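PDB 7C7D: alpha-1,3-glucanase from Streptomyces thermodiastaticus, which hydrolyses alpha-1,3-glucosidic linkages within alpha-1,3-glucan, as a thermostable endo-acting glycosidase of family GH87. Local coordinates for residues A[53-58]-A[395-400]; A[342-347]-A[366-371]. All coordinates share one frame; numbering follows the deposited sequence.

Contact 1: A[53-58]-A[395-400]; sequences AGADLP and NNTITQ
G54 and A55, in the loop that leads into strand 59-63, lie against N395, N396 and T397 at the short break between strands 392-394 and 397-399 of the parallel beta-helix. The T397 hydroxyl carries the polar contact. Its chi1 of -65° sets OG1 beside the residue's own backbone N and anti to the carbonyl carbon, where it accepts a hydrogen bond from A55 N at 2.9 Å, with an angle of 161° at the hydrogen. Water 1 closes a second route between the same residues: it donates to A55 O at 2.9 Å and lies 2.6 Å from T397 OG1 in a further hydrogen bond. Two CA-H...O contacts supplement these bonds, G54 CA meeting N396 O at 3.5 Å and A55 CA meeting N395 O at 3.0 Å. The fit at G54 is close, since a CB there would fall 2.7 Å from T397 OG1. L57 CD1 comes no nearer to T397 OG1 than 4.2 Å. A valine in place of T397 would probably leave the A55 N-H without its acceptor and water 1 without its bridge to the strand. Nearby, D56 N bonds to D368 OD1, and G54 has a backbone bond with G419. The chemistry therefore implies that, between these segments, the loop is fixed mainly by backbone polar groups and one hydroxyl rather than by apolar side chains.

Contact 2: A[342-347]-A[366-371]; sequences VENNRI and VRDNFL
E343 and R367 both hold CG between the backbone N and the carbonyl carbon (chi1 64° and 67°), and with extended chains beyond they run side by side in the same direction. R367 grips one carboxylate oxygen side-on: NE and NH2 each lie 2.9 Å from E343 OE1, which sits in the guanidinium plane at its edge. Both nitrogens come from the same face of the carboxylate, making a salt bridge. Water 2 donates to E343 OE2 and accepts a weak hydrogen bond from R367 NH2. Water 3 donates to both E343 OE1 and D368 OD2; the other oxygen, D368 OD1, accepts from D56 N of the loop before strand 59-63.

N345 and N369 also lie side by side, their amide planes only 7° apart. N369 OD1 accepts from N345 N at 2.9 Å and from N345 ND2 at 3.0 Å, the two donors arriving from opposite faces of its plane. N369 ND2 reaches V342 O at 3.0 Å from above the carbonyl plane; that oxygen also takes R367 N at 2.9 Å, so two bonds hold it. Outside the pair, N345 OD1 accepts from M322 N, and N369 ND2 also donates to N396 OD1. On the face carrying I347 and L371, I347 CB meets L371 CD2 at 4.0 Å.

Parallel bridges V342-V366 and E343-R367, then R346-F370 and I347-L371, flank the asparagines. In-register parallel strands, a break after two bridges, and buried asparagines stacked from coil to coil are characteristic of the right-handed parallel beta-helix of pectate lyase-like proteins.

From the N terminus, the chain runs through 53-58 into strand 59-63 and the N-terminal beta domain before entering the beta-helix. Contact 1 closes this long excursion, 336 residues lying between its segments. Contact 2 is nested inside it, closing only 18 residues as one coil of the helix meets the next. The two meet where strand 397-399 lies beside strand 365-372: probable hydrogen bonds run from L371 N to T397 O and from T399 N to L371 O. P58 CG also packs against R346 NH2. Contact 2 thus joins neighbouring coils, whereas contact 1 ties the chain's first modelled residues to the coil that follows.

Contact 1: A[53-58]-A[395-400]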
ATOM      1  N   ALA A  53     -15.135   4.616  -1.855  1.00 25.46           N
ATOM      2  CA  ALA A  53     -14.052   3.661  -1.645  1.00 21.07           C
ATOM      3  C   ALA A  53     -12.910   4.258  -0.835  1.00 17.94           C
ATOM      4  O   ALA A  53     -12.689   5.463  -0.818  1.00 20.08           O
ATOM      5  CB  ALA A  53     -13.527   3.138  -2.986  1.00 21.38           C
ATOM      6  N   GLY A  54     -12.183   3.387  -0.166  1.00 14.26           N
ATOM      7  CA  GLY A  54     -11.003   3.770   0.577  1.00 14.16           C
ATOM      8  C   GLY A  54     -11.243   3.790   2.072  1.00 12.45           C
ATOM      9  O   GLY A  54     -12.346   3.562   2.579  1.00 14.01           O
ATOM     10  N   ALA A  55     -10.159   4.090   2.775  1.00 12.94           N
ATOM     11  CA  ALA A  55     -10.186   4.152   4.222  1.00 12.88           C
ATOM     12  C   ALA A  55     -10.891   5.412   4.689  1.00 14.47           C
ATOM     13  O   ALA A  55     -10.863   6.453   4.028  1.00 16.33           O
ATOM     14  CB  ALA A  55      -8.758   4.148   4.759  1.00 13.52           C
ATOM     15  N   ASP A  56     -11.532   5.302   5.845  1.00 16.27           N
ATOM     16  CA  ASP A  56     -12.063   6.456   6.560  1.00 20.88           C
ATOM     17  C   ASP A  56     -10.902   7.030   7.359  1.00 22.40           C
ATOM     18  O   ASP A  56     -10.484   6.457   8.367  1.00 24.98           O
ATOM     19  CB  ASP A  56     -13.205   6.013   7.468  1.00 25.81           C
ATOM     20  CG  ASP A  56     -13.864   7.166   8.189  1.00 33.12           C
ATOM     21  OD1 ASP A  56     -13.645   8.327   7.786  1.00 36.48           O
ATOM     22  OD2 ASP A  56     -14.632   6.908   9.143  1.00 36.66           O
ATOM     23  N   LEU A  57     -10.357   8.152   6.891  1.00 22.32           N
ATOM     24  CA  LEU A  57      -9.117   8.679   7.424  1.00 22.77           C
ATOM     25  C   LEU A  57      -9.318  10.074   7.994  1.00 20.67           C
ATOM     26  O   LEU A  57     -10.041  10.885   7.409  1.00 22.64           O
ATOM     27  CB  LEU A  57      -8.056   8.762   6.322  1.00 24.75           C
ATOM     28  CG  LEU A  57      -7.654   7.428   5.696  1.00 25.98           C
ATOM     29  CD1 LEU A  57      -7.004   7.632   4.332  1.00 26.32           C
ATOM     30  CD2 LEU A  57      -6.718   6.658   6.624  1.00 26.40           C
ATOM     31  N   PRO A  58      -8.668  10.385   9.113  1.00 21.18           N
ATOM     32  CA  PRO A  58      -8.799  11.716   9.719  1.00 20.87           C
ATOM     33  C   PRO A  58      -7.859  12.736   9.097  1.00 19.42           C
ATOM     34  O   PRO A  58      -7.449  13.687   9.767  1.00 22.05           O
ATOM     35  CB  PRO A  58      -8.410  11.451  11.178  1.00 22.70           C
ATOM     36  CG  PRO A  58      -7.348  10.383  11.048  1.00 23.06           C
ATOM     37  CD  PRO A  58      -7.817   9.492   9.920  1.00 23.12           C
ATOM     38  N   ASN A 395     -11.749  -1.503   2.440  1.00 10.36           N
ATOM     39  CA  ASN A 395     -11.731  -0.080   2.760  1.00 11.19           C
ATOM     40  C   ASN A 395     -10.340   0.406   3.160  1.00 10.85           C
ATOM     41  O   ASN A 395     -10.177   1.133   4.139  1.00 11.79           O
ATOM     42  CB  ASN A 395     -12.754   0.273   3.853  1.00 13.85           C
ATOM     43  CG  ASN A 395     -14.159  -0.244   3.558  1.00 18.87           C
ATOM     44  OD1 ASN A 395     -14.851  -0.705   4.456  1.00 25.28           O
ATOM     45  ND2 ASN A 395     -14.581  -0.159   2.320  1.00 19.33           N
ATOM     46  N   ASN A 396      -9.337   0.011   2.389  1.00 10.42           N
ATOM     47  CA  ASN A 396      -8.006   0.578   2.528  1.00 10.23           C
ATOM     48  C   ASN A 396      -7.757   1.569   1.405  1.00  9.77           C
ATOM     49  O   ASN A 396      -8.388   1.514   0.349  1.00 10.70           O
ATOM     50  CB  ASN A 396      -6.944  -0.527   2.486  1.00 10.37           C
ATOM     51  CG  ASN A 396      -7.154  -1.561   3.563  1.00  9.54           C
ATOM     52  OD1 ASN A 396      -6.843  -1.322   4.735  1.00 10.73           O
ATOM     53  ND2 ASN A 396      -7.694  -2.714   3.184  1.00 10.22           N
ATOM     54  N   THR A 397      -6.827   2.489   1.647  1.00 10.14           N
ATOM     55  CA  THR A 397      -6.363   3.433   0.638  1.00  9.78           C
ATOM     56  C   THR A 397      -4.890   3.173   0.394  1.00  9.90           C
ATOM     57  O   THR A 397      -4.093   3.189   1.342  1.00 10.63           O
ATOM     58  CB  THR A 397      -6.610   4.875   1.076  1.00 11.52           C
ATOM     59  OG1 THR A 397      -8.026   5.077   1.162  1.00 12.53           O
ATOM     60  CG2 THR A 397      -6.035   5.869   0.071  1.00 12.73           C
ATOM     61  N   ILE A 398      -4.544   2.930  -0.871  1.00  9.64           N
ATOM     62  CA  ILE A 398      -3.204   2.531  -1.274  1.00  9.40           C
ATOM     63  C   ILE A 398      -2.753   3.469  -2.381  1.00 10.11           C
ATOM     64  O   ILE A 398      -3.503   3.722  -3.333  1.00  9.93           O
ATOM     65  CB  ILE A 398      -3.210   1.076  -1.784  1.00  9.91           C
ATOM     66  CG1 ILE A 398      -3.507   0.105  -0.636  1.00 10.74           C
ATOM     67  CG2 ILE A 398      -1.917   0.739  -2.523  1.00 11.71           C
ATOM     68  CD1 ILE A 398      -3.995  -1.247  -1.090  1.00 12.17           C
ATOM     69  N   THR A 399      -1.521   3.965  -2.275  1.00  9.32           N
ATOM     70  CA  THR A 399      -0.971   4.826  -3.304  1.00  9.72           C
ATOM     71  C   THR A 399       0.497   4.499  -3.541  1.00  9.28           C
ATOM     72  O   THR A 399       1.269   4.286  -2.598  1.00 10.07           O
ATOM     73  CB  THR A 399      -1.149   6.313  -2.958  1.00 11.25           C
ATOM     74  OG1 THR A 399      -0.349   7.107  -3.839  1.00 12.42           O
ATOM     75  CG2 THR A 399      -0.764   6.628  -1.518  1.00 12.62           C
ATOM     76  N   GLN A 400       0.859   4.432  -4.806  1.00  9.80           N
ATOM     77  CA  GLN A 400       2.257   4.393  -5.223  1.00 10.21           C
ATOM     78  C   GLN A 400       3.082   3.234  -4.660  1.00 10.03           C
ATOM     79  O   GLN A 400       4.179   3.455  -4.127  1.00 11.19           O
ATOM     80  CB  GLN A 400       2.926   5.751  -4.974  1.00 11.06           C
ATOM     81  CG  GLN A 400       2.642   6.755  -6.088  1.00 11.36           C
ATOM     82  CD  GLN A 400       3.298   6.379  -7.417  1.00 10.50           C
ATOM     83  OE1 GLN A 400       4.051   5.398  -7.498  1.00 11.15           O
ATOM     84  NE2 GLN A 400       3.029   7.164  -8.463  1.00 11.43           N
TER
HETATM   85  O   HOH W   1      -9.457   7.241   1.606  1.00 26.97           O

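Contact 2: A[342-347]-A[366-371]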
ATOM      1  N   VAL A 342      -6.417  -5.820  11.572  1.00 11.33           N
ATOM      2  CA  VAL A 342      -5.403  -4.796  11.341  1.00 11.42           C
ATOM      3  C   VAL A 342      -6.149  -3.591  10.788  1.00 11.44           C
ATOM      4  O   VAL A 342      -6.599  -3.611   9.637  1.00 11.59           O
ATOM      5  CB  VAL A 342      -4.324  -5.287  10.364  1.00 11.65           C
ATOM      6  CG1 VAL A 342      -3.345  -4.175  10.040  1.00 11.92           C
ATOM      7  CG2 VAL A 342      -3.594  -6.507  10.931  1.00 13.11           C
ATOM      8  N   GLU A 343      -6.327  -2.554  11.606  1.00 11.72           N
ATOM      9  CA  GLU A 343      -7.223  -1.473  11.227  1.00 12.07           C
ATOM     10  C   GLU A 343      -6.704  -0.118  11.685  1.00 12.14           C
ATOM     11  O   GLU A 343      -6.064   0.012  12.730  1.00 13.00           O
ATOM     12  CB  GLU A 343      -8.638  -1.690  11.797  1.00 14.20           C
ATOM     13  CG  GLU A 343      -8.658  -1.666  13.318  1.00 16.96           C
ATOM     14  CD  GLU A 343     -10.014  -1.990  13.915  1.00 20.68           C
ATOM     15  OE1 GLU A 343     -11.008  -2.092  13.168  1.00 21.99           O
ATOM     16  OE2 GLU A 343     -10.078  -2.151  15.152  1.00 23.98           O
ATOM     17  N   ASN A 344      -7.018   0.899  10.886  1.00 12.19           N
ATOM     18  CA  ASN A 344      -6.744   2.291  11.246  0.68 12.70           C
ATOM     19  C   ASN A 344      -5.259   2.535  11.492  1.00 12.34           C
ATOM     20  O   ASN A 344      -4.873   3.208  12.449  1.00 13.24           O
ATOM     21  CB  ASN A 344      -7.587   2.757  12.434  0.68 14.80           C
ATOM     22  CG  ASN A 344      -9.064   2.602  12.181  0.68 16.97           C
ATOM     23  OD1 ASN A 344      -9.742   1.839  12.865  0.68 22.61           O
ATOM     24  ND2 ASN A 344      -9.571   3.316  11.186  0.68 16.84           N
ATOM     25  N   ASN A 345      -4.420   1.987  10.617  1.00 11.54           N
ATOM     26  CA  ASN A 345      -2.980   2.183  10.688  1.00 11.54           C
ATOM     27  C   ASN A 345      -2.501   2.928   9.453  1.00 10.90           C
ATOM     28  O   ASN A 345      -3.192   2.999   8.434  1.00 11.60           O
ATOM     29  CB  ASN A 345      -2.237   0.850  10.764  1.00 12.06           C
ATOM     30  CG  ASN A 345      -2.734  -0.025  11.889  1.00 11.22           C
ATOM     31  OD1 ASN A 345      -2.544   0.294  13.057  1.00 12.19           O
ATOM     32  ND2 ASN A 345      -3.380  -1.131  11.544  1.00 11.74           N
ATOM     33  N   ARG A 346      -1.294   3.474   9.564  1.00 11.45           N
ATOM     34  CA  ARG A 346      -0.559   4.036   8.443  1.00 11.55           C
ATOM     35  C   ARG A 346       0.687   3.194   8.245  1.00 11.90           C
ATOM     36  O   ARG A 346       1.409   2.915   9.209  1.00 13.80           O
ATOM     37  CB  ARG A 346      -0.137   5.481   8.714  1.00 13.84           C
ATOM     38  CG  ARG A 346      -1.188   6.314   9.387  1.00 15.51           C
ATOM     39  CD  ARG A 346      -2.368   6.575   8.466  1.00 15.31           C
ATOM     40  NE  ARG A 346      -3.459   7.174   9.229  1.00 18.02           N
ATOM     41  CZ  ARG A 346      -3.461   8.436   9.650  1.00 18.83           C
ATOM     42  NH1 ARG A 346      -2.448   9.241   9.350  1.00 19.45           N
ATOM     43  NH2 ARG A 346      -4.472   8.894  10.371  1.00 19.58           N
ATOM     44  N   ILE A 347       0.929   2.776   7.006  1.00 11.33           N
ATOM     45  CA  ILE A 347       2.128   2.029   6.654  1.00 10.65           C
ATOM     46  C   ILE A 347       2.776   2.785   5.501  1.00 11.02           C
ATOM     47  O   ILE A 347       2.225   2.831   4.393  1.00 11.85           O
ATOM     48  CB  ILE A 347       1.822   0.569   6.281  1.00 11.78           C
ATOM     49  CG1 ILE A 347       1.093  -0.125   7.437  1.00 13.75           C
ATOM     50  CG2 ILE A 347       3.111  -0.181   5.953  1.00 13.84           C
ATOM     51  CD1 ILE A 347       0.538  -1.507   7.102  1.00 14.66           C
ATOM     52  N   VAL A 366      -8.148  -6.793   7.240  1.00 10.44           N
ATOM     53  CA  VAL A 366      -7.253  -5.651   7.098  1.00 10.82           C
ATOM     54  C   VAL A 366      -8.108  -4.525   6.535  1.00 10.48           C
ATOM     55  O   VAL A 366      -8.527  -4.588   5.372  1.00 11.16           O
ATOM     56  CB  VAL A 366      -6.071  -5.974   6.172  1.00 10.90           C
ATOM     57  CG1 VAL A 366      -5.139  -4.769   6.018  1.00 11.16           C
ATOM     58  CG2 VAL A 366      -5.307  -7.198   6.704  1.00 11.92           C
ATOM     59  N   ARG A 367      -8.411  -3.518   7.361  1.00 10.72           N
ATOM     60  CA  ARG A 367      -9.383  -2.503   6.969  1.00 10.98           C
ATOM     61  C   ARG A 367      -8.987  -1.108   7.441  1.00 10.83           C
ATOM     62  O   ARG A 367      -8.363  -0.932   8.491  1.00 11.50           O
ATOM     63  CB  ARG A 367     -10.793  -2.830   7.488  1.00 13.16           C
ATOM     64  CG  ARG A 367     -10.942  -2.771   8.995  1.00 14.33           C
ATOM     65  CD  ARG A 367     -12.364  -3.079   9.449  1.00 16.58           C
ATOM     66  NE  ARG A 367     -12.415  -3.171  10.903  1.00 17.66           N
ATOM     67  CZ  ARG A 367     -13.169  -4.033  11.579  1.00 19.51           C
ATOM     68  NH1 ARG A 367     -13.962  -4.879  10.932  1.00 22.86           N
ATOM     69  NH2 ARG A 367     -13.132  -4.045  12.907  1.00 21.82           N
ATOM     70  N   ASP A 368      -9.375  -0.107   6.652  1.00 11.19           N
ATOM     71  CA  ASP A 368      -9.231   1.294   7.041  1.00 11.63           C
ATOM     72  C   ASP A 368      -7.781   1.683   7.309  1.00 11.05           C
ATOM     73  O   ASP A 368      -7.496   2.480   8.203  1.00 12.95           O
ATOM     74  CB  ASP A 368     -10.139   1.645   8.215  1.00 14.31           C
ATOM     75  CG  ASP A 368     -11.586   1.650   7.814  1.00 18.57           C
ATOM     76  OD1 ASP A 368     -11.960   2.493   6.973  1.00 18.85           O
ATOM     77  OD2 ASP A 368     -12.338   0.794   8.314  1.00 24.35           O
ATOM     78  N   ASN A 369      -6.863   1.123   6.524  1.00 10.61           N
ATOM     79  CA  ASN A 369      -5.462   1.492   6.594  1.00 10.71           C
ATOM     80  C   ASN A 369      -5.088   2.359   5.404  1.00 10.65           C
ATOM     81  O   ASN A 369      -5.719   2.309   4.344  1.00 11.23           O
ATOM     82  CB  ASN A 369      -4.572   0.248   6.601  1.00 10.98           C
ATOM     83  CG  ASN A 369      -4.902  -0.683   7.745  1.00 10.51           C
ATOM     84  OD1 ASN A 369      -4.581  -0.403   8.896  1.00 11.41           O
ATOM     85  ND2 ASN A 369      -5.557  -1.791   7.435  1.00 11.16           N
ATOM     86  N   PHE A 370      -4.042   3.156   5.600  1.00 10.34           N
ATOM     87  CA  PHE A 370      -3.460   3.976   4.547  1.00 10.06           C
ATOM     88  C   PHE A 370      -2.048   3.483   4.278  1.00  9.75           C
ATOM     89  O   PHE A 370      -1.243   3.373   5.213  1.00 11.16           O
ATOM     90  CB  PHE A 370      -3.414   5.448   4.962  1.00 10.81           C
ATOM     91  CG  PHE A 370      -2.803   6.338   3.923  1.00 11.12           C
ATOM     92  CD1 PHE A 370      -3.498   6.631   2.764  1.00 12.04           C
ATOM     93  CD2 PHE A 370      -1.518   6.846   4.074  1.00 13.15           C
ATOM     94  CE1 PHE A 370      -2.946   7.429   1.787  1.00 13.87           C
ATOM     95  CE2 PHE A 370      -0.960   7.650   3.091  1.00 13.98           C
ATOM     96  CZ  PHE A 370      -1.672   7.945   1.951  1.00 14.06           C
ATOM     97  N   LEU A 371      -1.751   3.199   3.007  1.00  9.73           N
ATOM     98  CA  LEU A 371      -0.459   2.664   2.589  1.00  9.53           C
ATOM     99  C   LEU A 371       0.084   3.516   1.453  1.00 10.14           C
ATOM    100  O   LEU A 371      -0.571   3.653   0.413  1.00 11.16           O
ATOM    101  CB  LEU A 371      -0.597   1.206   2.139  1.00 10.56           C
ATOM    102  CG  LEU A 371      -1.009   0.227   3.252  1.00 10.82           C
ATOM    103  CD1 LEU A 371      -2.498  -0.151   3.172  1.00 12.55           C
ATOM    104  CD2 LEU A 371      -0.132  -1.012   3.202  1.00 11.87           C
TER
HETATM  105  O   HOH W   2     -12.335  -3.047  15.997  1.00 49.58           O
HETATM  106  O   HOH W   3     -12.139   0.046  10.988  1.00 50.26           O
HETATM  107  O   HOH W   4      -8.105   5.530   9.496  1.00 35.13           O